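Local coordinates for protein aminoglycoside N(3)-acetyltransferase, AAC(3)-IVa (Escherichia coli, PDB 6MN3) that acetylates the N3 amine of 2-deoxystreptamine aminoglycosides with acetyl-CoA, and so probably confers resistance to antibiotics such as gentamicin, tobramycin and apramycin, at residues Y5-K9 with A10-G14. Numbering follows the deposited sequence.
Sequences YEWRK and AELIG
E11 reaches back from the first turn of helix 9-19 and sets one carboxylate oxygen, OE1, between two donors of the preceding loop. The hydroxyl of Y5 meets it from the opposite direction, OH to OE1 2.5 Å, a very short hydrogen bond, with the carboxylate lying at the edge of the phenol ring and turned 82° from it. The second donor is the backbone N of R8, 3.0 Å from OE1; it arrives on the anti side, somewhat out of the carboxylate plane. With R8 as N-cap, this bond from its amide is one half of a capping box; arginine has no side-chain acceptor for the other. E11 can span the gap because its chain runs extended beyond CG (chi2 -177°). The R8 aliphatic part lies against the same oxygen, CG to OE1 3.2 Å, while its guanidinium bends off, NE making a long, weak ion pair with E40. W7 presents its ring edge to E11 CB, CE3 to CB 4.0 Å, and one indole face receives the edge of the Y5 ring, Y5 CD2 standing 3.8 Å above its centre. W7 CB packs on CD2 of the buried L12 at 3.9 Å, and both side chains touch L39.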
ATOM      1  N   TYR A   5       7.779 -24.386  -9.695  1.00 26.30           N
ATOM      2  CA  TYR A   5       8.740 -24.523  -8.610  1.00 28.27           C
ATOM      3  C   TYR A   5       8.215 -23.881  -7.330  1.00 29.96           C
ATOM      4  O   TYR A   5       7.753 -22.737  -7.341  1.00 36.29           O
ATOM      5  CB  TYR A   5      10.073 -23.891  -9.011  1.00 20.74           C
ATOM      6  CG  TYR A   5      11.140 -23.974  -7.946  1.00 20.71           C
ATOM      7  CD1 TYR A   5      11.739 -25.187  -7.631  1.00 23.03           C
ATOM      8  CD2 TYR A   5      11.553 -22.842  -7.258  1.00 25.95           C
ATOM      9  CE1 TYR A   5      12.716 -25.271  -6.659  1.00 23.06           C
ATOM     10  CE2 TYR A   5      12.531 -22.914  -6.286  1.00 27.52           C
ATOM     11  CZ  TYR A   5      13.108 -24.131  -5.990  1.00 26.98           C
ATOM     12  OH  TYR A   5      14.082 -24.209  -5.023  1.00 29.93           O
ATOM     13  N   GLU A   6       8.296 -24.618  -6.224  1.00 29.16           N
ATOM     14  CA  GLU A   6       7.937 -24.098  -4.908  1.00 30.82           C
ATOM     15  C   GLU A   6       9.166 -23.421  -4.308  1.00 31.41           C
ATOM     16  O   GLU A   6      10.152 -24.085  -3.974  1.00 25.70           O
ATOM     17  CB  GLU A   6       7.416 -25.217  -4.009  1.00 33.96           C
ATOM     18  CG  GLU A   6       6.202 -25.943  -4.580  1.00 53.38           C
ATOM     19  CD  GLU A   6       5.470 -26.780  -3.544  1.00 63.17           C
ATOM     20  OE1 GLU A   6       5.788 -26.656  -2.343  1.00 67.55           O
ATOM     21  OE2 GLU A   6       4.575 -27.561  -3.934  1.00 60.57           O
ATOM     22  N   TRP A   7       9.108 -22.100  -4.172  1.00 35.20           N
ATOM     23  CA  TRP A   7      10.265 -21.325  -3.747  1.00 34.23           C
ATOM     24  C   TRP A   7      10.532 -21.498  -2.257  1.00 27.42           C
ATOM     25  O   TRP A   7       9.614 -21.446  -1.434  1.00 31.49           O
ATOM     26  CB  TRP A   7      10.058 -19.847  -4.069  1.00 17.65           C
ATOM     27  CG  TRP A   7      10.072 -19.558  -5.529  1.00 26.14           C
ATOM     28  CD1 TRP A   7       9.006 -19.576  -6.379  1.00 24.51           C
ATOM     29  CD2 TRP A   7      11.211 -19.205  -6.324  1.00 20.53           C
ATOM     30  NE1 TRP A   7       9.409 -19.256  -7.650  1.00 21.31           N
ATOM     31  CE2 TRP A   7      10.758 -19.025  -7.644  1.00 17.47           C
ATOM     32  CE3 TRP A   7      12.567 -19.025  -6.046  1.00 16.58           C
ATOM     33  CZ2 TRP A   7      11.613 -18.673  -8.683  1.00 18.55           C
ATOM     34  CZ3 TRP A   7      13.413 -18.676  -7.079  1.00 17.45           C
ATOM     35  CH2 TRP A   7      12.935 -18.503  -8.379  1.00 17.15           C
ATOM     36  N   ARG A   8      11.801 -21.700  -1.915  1.00 26.21           N
ATOM     37  CA  ARG A   8      12.200 -21.821  -0.523  1.00 30.51           C
ATOM     38  C   ARG A   8      12.319 -20.442   0.120  1.00 25.87           C
ATOM     39  O   ARG A   8      12.505 -19.426  -0.555  1.00 24.82           O
ATOM     40  CB  ARG A   8      13.526 -22.570  -0.408  1.00 41.43           C
ATOM     41  CG  ARG A   8      13.543 -23.916  -1.105  1.00 50.82           C
ATOM     42  CD  ARG A   8      12.901 -24.986  -0.249  1.00 55.59           C
ATOM     43  NE  ARG A   8      12.807 -26.262  -0.951  1.00 62.09           N
ATOM     44  CZ  ARG A   8      13.731 -27.216  -0.896  1.00 67.69           C
ATOM     45  NH1 ARG A   8      14.825 -27.042  -0.167  1.00 74.98           N
ATOM     46  NH2 ARG A   8      13.561 -28.345  -1.569  1.00 66.63           N
ATOM     47  N   LYS A   9      12.213 -20.423   1.451  1.00 26.85           N
ATOM     48  CA  LYS A   9      12.266 -19.162   2.185  1.00 30.50           C
ATOM     49  C   LYS A   9      13.588 -18.437   1.953  1.00 36.56           C
ATOM     50  O   LYS A   9      13.606 -17.229   1.689  1.00 37.21           O
ATOM     51  CB  LYS A   9      12.049 -19.416   3.676  1.00 37.84           C
ATOM     52  CG  LYS A   9      10.596 -19.340   4.111  1.00 50.87           C
ATOM     53  CD  LYS A   9      10.188 -20.568   4.904  1.00 61.56           C
ATOM     54  CE  LYS A   9      11.086 -20.774   6.118  1.00 62.46           C
ATOM     55  NZ  LYS A   9      10.697 -21.979   6.902  1.00 63.22           N
ATOM     56  N   ALA A  10      14.708 -19.162   2.044  1.00 31.86           N
ATOM     57  CA  ALA A  10      16.009 -18.534   1.837  1.00 32.13           C
ATOM     58  C   ALA A  10      16.164 -18.008   0.414  1.00 29.28           C
ATOM     59  O   ALA A  10      16.848 -17.002   0.200  1.00 30.57           O
ATOM     60  CB  ALA A  10      17.127 -19.522   2.167  1.00 22.09           C
ATOM     61  N   GLU A  11      15.541 -18.663  -0.566  1.00 30.61           N
ATOM     62  CA  GLU A  11      15.585 -18.147  -1.931  1.00 22.12           C
ATOM     63  C   GLU A  11      14.841 -16.823  -2.040  1.00 21.37           C
ATOM     64  O   GLU A  11      15.301 -15.900  -2.721  1.00 26.85           O
ATOM     65  CB  GLU A  11      14.995 -19.166  -2.902  1.00 21.44           C
ATOM     66  CG  GLU A  11      15.762 -20.468  -2.989  1.00 28.69           C
ATOM     67  CD  GLU A  11      15.171 -21.409  -4.015  1.00 31.44           C
ATOM     68  OE1 GLU A  11      14.212 -22.131  -3.677  1.00 31.96           O
ATOM     69  OE2 GLU A  11      15.658 -21.418  -5.164  1.00 35.23           O
ATOM     70  N   LEU A  12      13.691 -16.713  -1.372  1.00 23.19           N
ATOM     71  CA  LEU A  12      12.922 -15.474  -1.422  1.00 23.68           C
ATOM     72  C   LEU A  12      13.695 -14.319  -0.794  1.00 22.36           C
ATOM     73  O   LEU A  12      13.615 -13.181  -1.269  1.00 25.04           O
ATOM     74  CB  LEU A  12      11.575 -15.667  -0.725  1.00 25.93           C
ATOM     75  CG  LEU A  12      10.649 -16.730  -1.320  1.00 25.45           C
ATOM     76  CD1 LEU A  12       9.563 -17.130  -0.326  1.00 19.15           C
ATOM     77  CD2 LEU A  12      10.035 -16.240  -2.620  1.00 22.95           C
ATOM     78  N   ILE A  13      14.445 -14.593   0.276  1.00 24.29           N
ATOM     79  CA  ILE A  13      15.271 -13.552   0.884  1.00 24.44           C
ATOM     80  C   ILE A  13      16.309 -13.057  -0.112  1.00 28.92           C
ATOM     81  O   ILE A  13      16.547 -11.850  -0.235  1.00 34.80           O
ATOM     82  CB  ILE A  13      15.931 -14.066   2.180  1.00 23.47           C
ATOM     83  CG1 ILE A  13      14.881 -14.606   3.152  1.00 19.39           C
ATOM     84  CG2 ILE A  13      16.727 -12.961   2.854  1.00 19.91           C
ATOM     85  CD1 ILE A  13      15.477 -15.413   4.292  1.00 24.87           C
ATOM     86  N   GLY A  14      16.939 -13.981  -0.843  1.00 26.38           N
ATOM     87  CA  GLY A  14      17.929 -13.581  -1.829  1.00 20.22           C
ATOM     88  C   GLY A  14      17.335 -12.740  -2.941  1.00 28.34           C
ATOM     89  O   GLY A  14      17.930 -11.746  -3.366  1.00 34.93           O
TER